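Local coordinates for protein autoinducer 2 sensor kinase/phosphatase LuxQ (Vibrio cholerae, PDB 3C38) that senses the quorum-sensing signal autoinducer 2 by binding the LuxP-autoinducer complex with its periplasmic domain, switching from histidine kinase to phosphatase at high cell density, at residues L180-A183 and L189-T192; R114-A117 and W122-V125; A80-F85 and N162-L167. All blocks are in the same frame, centred on the assembly; numbering follows the deposited sequence. Where two conformers were deposited one is given.

Contact 1. Residues L180-A183 and L189-T192; sequences LVLA and LVST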
ATOM      1  N   LEU A 180     -10.374  -8.861  11.395  1.00 27.87           N
ATOM      2  CA  LEU A 180     -10.654  -7.915  10.326  1.00 28.31           C
ATOM      3  C   LEU A 180     -10.575  -8.607   8.971  1.00 26.70           C
ATOM      4  O   LEU A 180      -9.877  -9.609   8.794  1.00 27.18           O
ATOM      5  CB  LEU A 180      -9.657  -6.750  10.338  1.00 27.09           C
ATOM      6  CG  LEU A 180      -9.567  -5.807  11.537  1.00 26.51           C
ATOM      7  CD1 LEU A 180      -8.409  -4.842  11.272  1.00 25.88           C
ATOM      8  CD2 LEU A 180     -10.877  -5.041  11.752  1.00 23.49           C
ATOM      9  N   VAL A 181     -11.307  -8.055   8.013  1.00 28.01           N
ATOM     10  CA  VAL A 181     -11.308  -8.559   6.649  1.00 27.14           C
ATOM     11  C   VAL A 181     -11.275  -7.347   5.722  1.00 27.92           C
ATOM     12  O   VAL A 181     -12.161  -6.486   5.782  1.00 26.79           O
ATOM     13  CB  VAL A 181     -12.588  -9.356   6.316  1.00 27.06           C
ATOM     14  CG1 VAL A 181     -12.511  -9.827   4.871  1.00 27.61           C
ATOM     15  CG2 VAL A 181     -12.757 -10.538   7.277  1.00 25.15           C
ATOM     16  N   LEU A 182     -10.250  -7.262   4.886  1.00 28.13           N
ATOM     17  CA  LEU A 182     -10.153  -6.158   3.948  1.00 29.00           C
ATOM     18  C   LEU A 182     -10.707  -6.695   2.643  1.00 29.32           C
ATOM     19  O   LEU A 182     -10.239  -7.708   2.123  1.00 27.75           O
ATOM     20  CB  LEU A 182      -8.700  -5.700   3.770  1.00 29.99           C
ATOM     21  CG  LEU A 182      -8.463  -4.605   2.715  1.00 29.39           C
ATOM     22  CD1 LEU A 182      -9.299  -3.377   3.054  1.00 29.33           C
ATOM     23  CD2 LEU A 182      -6.984  -4.237   2.665  1.00 29.02           C
ATOM     24  N   ALA A 183     -11.719  -6.020   2.116  1.00 31.88           N
ATOM     25  CA  ALA A 183     -12.331  -6.485   0.885  1.00 34.39           C
ATOM     26  C   ALA A 183     -12.710  -5.378  -0.079  1.00 35.46           C
ATOM     27  O   ALA A 183     -12.743  -4.202   0.280  1.00 34.51           O
ATOM     28  CB  ALA A 183     -13.568  -7.315   1.216  1.00 33.30           C
ATOM     29  N   LEU A 189      -9.550  -9.211   0.099  1.00 32.33           N
ATOM     30  CA  LEU A 189      -8.166  -9.013  -0.314  1.00 29.89           C
ATOM     31  C   LEU A 189      -7.275  -9.741   0.692  1.00 28.14           C
ATOM     32  O   LEU A 189      -6.381 -10.495   0.326  1.00 28.18           O
ATOM     33  CB  LEU A 189      -7.818  -7.527  -0.350  1.00 29.85           C
ATOM     34  CG  LEU A 189      -8.544  -6.751  -1.444  1.00 30.36           C
ATOM     35  CD1 LEU A 189      -7.995  -5.326  -1.511  1.00 29.88           C
ATOM     36  CD2 LEU A 189      -8.341  -7.466  -2.790  1.00 31.19           C
ATOM     37  N   VAL A 190      -7.536  -9.526   1.972  1.00 29.43           N
ATOM     38  CA  VAL A 190      -6.761 -10.189   3.016  1.00 28.57           C
ATOM     39  C   VAL A 190      -7.636 -10.261   4.261  1.00 28.61           C
ATOM     40  O   VAL A 190      -8.534  -9.433   4.443  1.00 28.52           O
ATOM     41  CB  VAL A 190      -5.421  -9.441   3.319  1.00 28.52           C
ATOM     42  CG1 VAL A 190      -5.687  -8.059   3.877  1.00 25.55           C
ATOM     43  CG2 VAL A 190      -4.577 -10.267   4.285  1.00 31.66           C
ATOM     44  N   SER A 191      -7.378 -11.261   5.098  1.00 27.26           N
ATOM     45  CA  SER A 191      -8.151 -11.497   6.313  1.00 27.64           C
ATOM     46  C   SER A 191      -7.259 -11.944   7.461  1.00 29.96           C
ATOM     47  O   SER A 191      -6.199 -12.542   7.235  1.00 28.28           O
ATOM     48  CB  SER A 191      -9.189 -12.588   6.036  1.00 30.08           C
ATOM     49  OG  SER A 191      -9.712 -13.150   7.225  1.00 29.45           O
ATOM     50  N   THR A 192      -7.686 -11.654   8.687  1.00 28.77           N
ATOM     51  CA  THR A 192      -6.929 -12.056   9.862  1.00 30.35           C
ATOM     52  C   THR A 192      -7.522 -13.318  10.502  1.00 32.34           C
ATOM     53  O   THR A 192      -6.970 -13.823  11.483  1.00 33.51           O
ATOM     54  CB  THR A 192      -6.928 -10.960  10.947  1.00 30.32           C
ATOM     55  OG1 THR A 192      -8.274 -10.702  11.355  1.00 28.01           O
ATOM     56  CG2 THR A 192      -6.286  -9.685  10.435  1.00 29.73           C
TER
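V190 lies antiparallel to L182, and the backbone bonds between them set the pairing of L180-A183 with L189-T192. L182 N donates to V190 O at 2.8 Å, while L182 O accepts twice, from V190 N at 3.3 Å and from L189 N at 2.6 Å. Two residues on, T192 N donates to L180 O at 3.0 Å. The place of the next backbone acceptor is taken by a side chain: L180 N gives T192 OG1 an almost straight bond of 2.8 Å (172° at the hydrogen). With chi1 at 61° the T192 hydroxyl sits between its own N and C, turned back to the neighbouring strand, where N179 OD1 is a second partner.

Side chains meet on both faces. V190 CG1 makes an apolar contact with L182 CB at 3.8 Å, on the face that V190 and L180 turn to L168 of helix 165-174. On the other, covered by helix 201-205, V181 CG2 rests alongside S191 OG at 4.0 Å; that hydroxyl is bonded to L193 N.

L189 and V190 together facing L182 make a classic beta bulge, placed in the hairpin 179-184/187-191 at the margin of the four-stranded antiparallel sheet of this LuxQ periplasmic sensor domain, of the Cache clan.

Contact 2. Residues R114-A117 and W122-V125; sequences RRVA and WHLV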
ATOM      1  N   ARG A 114       1.506   6.632 -15.713  1.00 47.52           N
ATOM      2  CA  ARG A 114       0.483   7.583 -16.121  1.00 49.01           C
ATOM      3  C   ARG A 114      -0.615   7.709 -15.079  1.00 49.54           C
ATOM      4  O   ARG A 114      -1.024   8.813 -14.723  1.00 50.03           O
ATOM      5  CB  ARG A 114      -0.138   7.132 -17.442  1.00 50.42           C
ATOM      6  CG  ARG A 114       0.804   7.179 -18.623  1.00 51.56           C
ATOM      7  CD  ARG A 114       1.095   8.615 -19.019  1.00 53.93           C
ATOM      8  NE  ARG A 114       2.016   8.685 -20.149  1.00 54.47           N
ATOM      9  CZ  ARG A 114       1.921   9.586 -21.118  1.00 54.94           C
ATOM     10  NH1 ARG A 114       0.946  10.487 -21.087  1.00 55.22           N
ATOM     11  NH2 ARG A 114       2.789   9.577 -22.119  1.00 54.50           N
ATOM     12  N   ARG A 115      -1.085   6.561 -14.596  0.50 50.35           N
ATOM     13  CA  ARG A 115      -2.152   6.503 -13.602  0.50 50.67           C
ATOM     14  C   ARG A 115      -1.912   7.422 -12.411  0.50 50.93           C
ATOM     15  O   ARG A 115      -2.804   8.159 -11.996  0.50 51.21           O
ATOM     16  CB  ARG A 115      -2.329   5.065 -13.108  0.50 51.70           C
ATOM     17  CG  ARG A 115      -2.707   4.081 -14.205  0.50 51.84           C
ATOM     18  CD  ARG A 115      -3.066   2.731 -13.621  0.50 53.19           C
ATOM     19  NE  ARG A 115      -3.657   1.843 -14.615  0.50 52.72           N
ATOM     20  CZ  ARG A 115      -4.180   0.658 -14.328  0.50 52.87           C
ATOM     21  NH1 ARG A 115      -4.178   0.232 -13.078  0.50 53.98           N
ATOM     22  NH2 ARG A 115      -4.720  -0.088 -15.279  0.50 53.81           N
ATOM     23  N   VAL A 116      -0.708   7.370 -11.859  1.00 50.67           N
ATOM     24  CA  VAL A 116      -0.361   8.204 -10.718  1.00 51.54           C
ATOM     25  C   VAL A 116       0.272   9.485 -11.269  1.00 52.08           C
ATOM     26  O   VAL A 116       1.473   9.698 -11.157  1.00 51.72           O
ATOM     27  CB  VAL A 116       0.626   7.463  -9.789  1.00 51.15           C
ATOM     28  CG1 VAL A 116       0.960   8.318  -8.592  1.00 51.73           C
ATOM     29  CG2 VAL A 116       0.018   6.151  -9.335  1.00 50.34           C
ATOM     30  N   ALA A 117      -0.567  10.326 -11.867  1.00 53.16           N
ATOM     31  CA  ALA A 117      -0.146  11.576 -12.491  1.00 53.65           C
ATOM     32  C   ALA A 117       0.537  12.581 -11.585  1.00 54.73           C
ATOM     33  O   ALA A 117       1.655  13.010 -11.865  1.00 55.87           O
ATOM     34  CB  ALA A 117      -1.338  12.237 -13.167  1.00 52.99           C
ATOM     35  N   TRP A 122      -1.424   9.790  -2.461  1.00 38.76           N
ATOM     36  CA  TRP A 122      -1.527   8.348  -2.611  1.00 37.31           C
ATOM     37  C   TRP A 122      -2.608   8.067  -3.648  1.00 37.60           C
ATOM     38  O   TRP A 122      -3.611   8.782  -3.711  1.00 35.75           O
ATOM     39  CB  TRP A 122      -1.910   7.707  -1.277  1.00 34.25           C
ATOM     40  CG  TRP A 122      -0.770   7.577  -0.324  1.00 29.97           C
ATOM     41  CD1 TRP A 122      -0.495   8.374   0.746  1.00 29.10           C
ATOM     42  CD2 TRP A 122       0.267   6.592  -0.374  1.00 28.85           C
ATOM     43  NE1 TRP A 122       0.657   7.946   1.369  1.00 30.20           N
ATOM     44  CE2 TRP A 122       1.145   6.854   0.701  1.00 28.09           C
ATOM     45  CE3 TRP A 122       0.544   5.514  -1.228  1.00 27.79           C
ATOM     46  CZ2 TRP A 122       2.281   6.072   0.951  1.00 28.25           C
ATOM     47  CZ3 TRP A 122       1.666   4.736  -0.983  1.00 29.92           C
ATOM     48  CH2 TRP A 122       2.527   5.022   0.101  1.00 29.81           C
ATOM     49  N   HIS A 123      -2.398   7.041  -4.465  1.00 36.51           N
ATOM     50  CA  HIS A 123      -3.360   6.670  -5.494  1.00 37.11           C
ATOM     51  C   HIS A 123      -3.734   5.202  -5.352  1.00 36.78           C
ATOM     52  O   HIS A 123      -2.858   4.335  -5.302  1.00 34.04           O
ATOM     53  CB  HIS A 123      -2.771   6.883  -6.891  1.00 38.44           C
ATOM     54  CG  HIS A 123      -2.644   8.320  -7.286  1.00 45.27           C
ATOM     55  ND1 HIS A 123      -3.662   9.017  -7.904  1.00 45.47           N
ATOM     56  CD2 HIS A 123      -1.621   9.195  -7.145  1.00 46.03           C
ATOM     57  CE1 HIS A 123      -3.269  10.258  -8.127  1.00 47.13           C
ATOM     58  NE2 HIS A 123      -2.034  10.392  -7.678  1.00 47.42           N
ATOM     59  N   LEU A 124      -5.036   4.932  -5.283  1.00 36.76           N
ATOM     60  CA  LEU A 124      -5.533   3.570  -5.189  1.00 34.89           C
ATOM     61  C   LEU A 124      -5.707   3.114  -6.629  1.00 36.23           C
ATOM     62  O   LEU A 124      -6.576   3.608  -7.344  1.00 37.05           O
ATOM     63  CB  LEU A 124      -6.869   3.536  -4.448  1.00 32.56           C
ATOM     64  CG  LEU A 124      -7.594   2.185  -4.455  1.00 32.54           C
ATOM     65  CD1 LEU A 124      -6.677   1.108  -3.884  1.00 31.95           C
ATOM     66  CD2 LEU A 124      -8.887   2.292  -3.648  1.00 31.91           C
ATOM     67  N   VAL A 125      -4.854   2.195  -7.061  1.00 36.17           N
ATOM     68  CA  VAL A 125      -4.897   1.688  -8.423  1.00 36.89           C
ATOM     69  C   VAL A 125      -4.904   0.160  -8.420  1.00 37.97           C
ATOM     70  O   VAL A 125      -4.529  -0.467  -7.434  1.00 37.28           O
ATOM     71  CB  VAL A 125      -3.700   2.182  -9.217  1.00 37.52           C
ATOM     72  CG1 VAL A 125      -3.653   3.699  -9.180  1.00 34.85           C
ATOM     73  CG2 VAL A 125      -2.433   1.596  -8.640  1.00 36.86           C
TER
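The C-terminal end of helix 106-115 meets strand 123-127, an outermost strand of the five-stranded antiparallel sheet, through V116 packed against H123. V116 is the first residue to leave the helical conformation and the centre of an inverse gamma turn, a tight reversal in which A117 N makes a weak bond of 3.1 Å back to R115 O. The chain then needs only four more residues to reach W122 and enter the strand.

The imidazole of H123 is the broad surface of the contact. V116 CA stands over one face, 4.0 Å from the ring centroid and only 14° off the normal, a CH-pi contact made by a backbone carbon. R115 O lies over the same face, offset toward the rim. The V116 methyl CG2 packs beside H123 CB at 3.8 Å, beyond the rim of the ring. H123 has chi1 at -72°, which sets its CG opposite the carbonyl carbon and lays the ring beneath the turn.

Farther along the strand, V125 CG1 approaches V116 CG2 at 4.4 Å, a loose apolar contact. In the conformer modelled here, one of two, the extended side chain of R115 passes V125, whose CB is 4.4 Å from NH1, at the guanidinium edge and near its plane, and NH1 donates to Q126 O. M138 of strand 134-143 and Y156 of strand 153-160 also touch V116.

Between the two segments, then, cohesion comes from dispersion and CH-pi contact, with polar bonding left to neighbours: the strand backbone pairs with 134-143, and, in one conformer, R115 NH1 bonds Q126 O.

Contact 3. Residues A80-F85 and N162-L167; sequences APDLRF and NDNFAL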
ATOM      1  N   ALA A  80       9.221  -0.610   5.028  1.00 49.63           N
ATOM      2  CA  ALA A  80       9.522  -0.567   3.601  1.00 45.80           C
ATOM      3  C   ALA A  80       8.278  -0.778   2.750  1.00 41.52           C
ATOM      4  O   ALA A  80       7.332  -1.435   3.181  1.00 40.56           O
ATOM      5  CB  ALA A  80      10.565  -1.625   3.250  1.00 44.47           C
ATOM      6  N   PRO A  81       8.260  -0.209   1.531  1.00 37.22           N
ATOM      7  CA  PRO A  81       7.123  -0.350   0.610  1.00 35.06           C
ATOM      8  C   PRO A  81       7.224  -1.757   0.018  1.00 33.19           C
ATOM      9  O   PRO A  81       8.256  -2.404   0.162  1.00 32.50           O
ATOM     10  CB  PRO A  81       7.389   0.711  -0.460  1.00 34.42           C
ATOM     11  CG  PRO A  81       8.635   1.475   0.019  1.00 37.19           C
ATOM     12  CD  PRO A  81       9.365   0.520   0.893  1.00 35.81           C
ATOM     13  N   ASP A  82       6.178  -2.244  -0.641  1.00 33.09           N
ATOM     14  CA  ASP A  82       6.257  -3.579  -1.230  1.00 32.02           C
ATOM     15  C   ASP A  82       6.970  -3.508  -2.570  1.00 32.36           C
ATOM     16  O   ASP A  82       7.521  -4.498  -3.050  1.00 32.40           O
ATOM     17  CB  ASP A  82       4.867  -4.190  -1.418  1.00 30.85           C
ATOM     18  CG  ASP A  82       4.148  -4.406  -0.101  1.00 32.83           C
ATOM     19  OD1 ASP A  82       4.839  -4.573   0.924  1.00 36.23           O
ATOM     20  OD2 ASP A  82       2.901  -4.419  -0.085  1.00 30.88           O
ATOM     21  N   LEU A  83       6.961  -2.330  -3.175  1.00 31.90           N
ATOM     22  CA  LEU A  83       7.623  -2.154  -4.453  1.00 34.79           C
ATOM     23  C   LEU A  83       8.031  -0.712  -4.707  1.00 35.91           C
ATOM     24  O   LEU A  83       7.329   0.244  -4.337  1.00 35.50           O
ATOM     25  CB  LEU A  83       6.736  -2.680  -5.597  1.00 34.28           C
ATOM     26  CG  LEU A  83       5.368  -2.059  -5.878  1.00 35.18           C
ATOM     27  CD1 LEU A  83       5.547  -0.856  -6.787  1.00 34.22           C
ATOM     28  CD2 LEU A  83       4.466  -3.077  -6.557  1.00 31.74           C
ATOM     29  N   ARG A  84       9.196  -0.577  -5.329  1.00 37.16           N
ATOM     30  CA  ARG A  84       9.763   0.715  -5.676  1.00 39.35           C
ATOM     31  C   ARG A  84      10.282   0.668  -7.104  1.00 41.69           C
ATOM     32  O   ARG A  84      10.772  -0.360  -7.561  1.00 43.41           O
ATOM     33  CB  ARG A  84      10.964   1.045  -4.787  1.00 38.01           C
ATOM     34  CG  ARG A  84      10.701   1.389  -3.338  1.00 36.94           C
ATOM     35  CD  ARG A  84      11.856   2.254  -2.851  1.00 36.52           C
ATOM     36  NE  ARG A  84      11.884   2.473  -1.409  1.00 38.17           N
ATOM     37  CZ  ARG A  84      12.311   1.578  -0.523  1.00 40.21           C
ATOM     38  NH1 ARG A  84      12.750   0.389  -0.925  1.00 41.91           N
ATOM     39  NH2 ARG A  84      12.312   1.878   0.770  1.00 41.06           N
ATOM     40  N   PHE A  85      10.176   1.785  -7.807  1.00 44.20           N
ATOM     41  CA  PHE A  85      10.720   1.885  -9.152  1.00 44.83           C
ATOM     42  C   PHE A  85      10.833   3.367  -9.496  1.00 46.28           C
ATOM     43  O   PHE A  85      10.047   4.189  -9.017  1.00 45.82           O
ATOM     44  CB  PHE A  85       9.866   1.103 -10.168  1.00 42.08           C
ATOM     45  CG  PHE A  85       8.527   1.703 -10.441  1.00 41.36           C
ATOM     46  CD1 PHE A  85       8.401   2.798 -11.288  1.00 40.02           C
ATOM     47  CD2 PHE A  85       7.382   1.168  -9.857  1.00 40.62           C
ATOM     48  CE1 PHE A  85       7.162   3.343 -11.552  1.00 40.33           C
ATOM     49  CE2 PHE A  85       6.130   1.708 -10.113  1.00 38.43           C
ATOM     50  CZ  PHE A  85       6.018   2.798 -10.962  1.00 41.35           C
ATOM     51  N   ASN A 162      -3.546  -6.993  -1.666  1.00 23.08           N
ATOM     52  CA  ASN A 162      -3.858  -8.419  -1.752  1.00 24.41           C
ATOM     53  C   ASN A 162      -2.908  -9.210  -0.873  1.00 24.78           C
ATOM     54  O   ASN A 162      -1.689  -9.066  -0.981  1.00 23.91           O
ATOM     55  CB  ASN A 162      -3.729  -8.920  -3.203  1.00 23.39           C
ATOM     56  CG  ASN A 162      -4.647  -8.168  -4.156  1.00 29.27           C
ATOM     57  OD1 ASN A 162      -4.601  -6.932  -4.242  1.00 25.71           O
ATOM     58  ND2 ASN A 162      -5.495  -8.903  -4.863  1.00 28.27           N
ATOM     59  N   ASP A 163      -3.476 -10.038  -0.005  1.00 23.41           N
ATOM     60  CA  ASP A 163      -2.692 -10.881   0.885  1.00 25.89           C
ATOM     61  C   ASP A 163      -1.704 -10.153   1.784  1.00 26.43           C
ATOM     62  O   ASP A 163      -0.790 -10.779   2.329  1.00 27.04           O
ATOM     63  CB  ASP A 163      -1.935 -11.924   0.066  1.00 29.15           C
ATOM     64  CG  ASP A 163      -2.864 -12.867  -0.661  1.00 29.82           C
ATOM     65  OD1 ASP A 163      -2.534 -13.236  -1.798  1.00 30.33           O
ATOM     66  OD2 ASP A 163      -3.918 -13.236  -0.090  1.00 34.02           O
ATOM     67  N   ASN A 164      -1.871  -8.847   1.954  1.00 24.50           N
ATOM     68  CA  ASN A 164      -0.952  -8.122   2.822  1.00 25.29           C
ATOM     69  C   ASN A 164      -1.397  -8.326   4.278  1.00 26.57           C
ATOM     70  O   ASN A 164      -2.064  -7.469   4.875  1.00 22.91           O
ATOM     71  CB  ASN A 164      -0.935  -6.633   2.501  1.00 20.44           C
ATOM     72  CG  ASN A 164       0.248  -5.947   3.118  1.00 23.37           C
ATOM     73  OD1 ASN A 164       0.624  -6.262   4.248  1.00 24.30           O
ATOM     74  ND2 ASN A 164       0.856  -5.010   2.388  1.00 21.74           N
ATOM     75  N   PHE A 165      -1.011  -9.467   4.843  1.00 27.71           N
ATOM     76  CA  PHE A 165      -1.393  -9.809   6.204  1.00 29.05           C
ATOM     77  C   PHE A 165      -0.839  -8.844   7.233  1.00 28.28           C
ATOM     78  O   PHE A 165      -1.539  -8.450   8.158  1.00 28.56           O
ATOM     79  CB  PHE A 165      -0.939 -11.235   6.546  1.00 34.58           C
ATOM     80  CG  PHE A 165      -1.404 -11.707   7.898  1.00 40.85           C
ATOM     81  CD1 PHE A 165      -2.707 -12.176   8.077  1.00 42.83           C
ATOM     82  CD2 PHE A 165      -0.559 -11.624   9.008  1.00 40.90           C
ATOM     83  CE1 PHE A 165      -3.169 -12.552   9.344  1.00 44.85           C
ATOM     84  CE2 PHE A 165      -1.010 -11.996  10.283  1.00 44.48           C
ATOM     85  CZ  PHE A 165      -2.321 -12.461  10.450  1.00 43.93           C
ATOM     86  N   ALA A 166       0.421  -8.459   7.066  1.00 28.36           N
ATOM     87  CA  ALA A 166       1.070  -7.555   8.011  1.00 28.74           C
ATOM     88  C   ALA A 166       0.322  -6.239   8.163  1.00 28.27           C
ATOM     89  O   ALA A 166       0.148  -5.736   9.275  1.00 30.09           O
ATOM     90  CB  ALA A 166       2.532  -7.295   7.582  1.00 29.68           C
ATOM     91  N   LEU A 167      -0.120  -5.675   7.048  1.00 27.70           N
ATOM     92  CA  LEU A 167      -0.851  -4.416   7.097  1.00 27.46           C
ATOM     93  C   LEU A 167      -2.154  -4.530   7.896  1.00 26.57           C
ATOM     94  O   LEU A 167      -2.428  -3.721   8.788  1.00 26.51           O
ATOM     95  CB  LEU A 167      -1.185  -3.940   5.683  1.00 27.24           C
ATOM     96  CG  LEU A 167      -2.146  -2.746   5.683  1.00 29.44           C
ATOM     97  CD1 LEU A 167      -1.432  -1.557   6.298  1.00 29.99           C
ATOM     98  CD2 LEU A 167      -2.613  -2.418   4.283  1.00 31.01           C
TER
HETATM   99  O   HOH W   1       3.758  -4.690   3.221  1.00 51.50           O
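This is a small, water-bridged polar contact between the start of a strand and the N-cap of a helix. It spans the junction of the domain's two antiparallel sheets: D82 precedes strand 83-88 at a classic beta bulge, where D82 and L83 both face G158, and N164 caps helix 165-174, which packs on the four-stranded sheet.

The D82 carboxylate and N164 amide approach obliquely, their planes 41° apart. D82 OD2 and N164 ND2 lie 3.3 Å apart, at an angle too poor for a direct hydrogen bond. Each instead meets V160, D82 OD2 taking its N-H and N164 ND2 giving to its O, so that backbone probably helps to orient both groups. The water completes the link, donating to D82 OD1 at a short 2.5 Å, a doubtful length, and accepting from N164 ND2 at 3.0 Å.

N164 thus works with both ends of its amide. Its chi1 of -165° swings CG away from its own N, and OD1 comes over the first turn of the helix to take the N-H of L167. That capping bond measures 3.0 Å from L167 N to N164 OD1, the donor lying 42° out of the amide carbonyl plane.

In the fold
From the N terminus, the chain passes through helices 22-47, 51-58 and 65-74 before contact 3 opens at 80-85. Its loop closes only at 162-167, after the whole five-stranded sheet has been laid down. Contact 2 opens and closes within that long loop, joining helix 106-115 to strand 123-127 across four residues; it reaches the same sheet as contact 3, with centres 16 Å apart. Contact 1 follows in series, closing the short 180-183/189-192 hairpin loop in the second sheet. Contacts 1 and 3 touch: L189 O probably accepts from D163 N at 3.0 Å, and V190 packs on N164 and F165, tying the hairpin to the helix start.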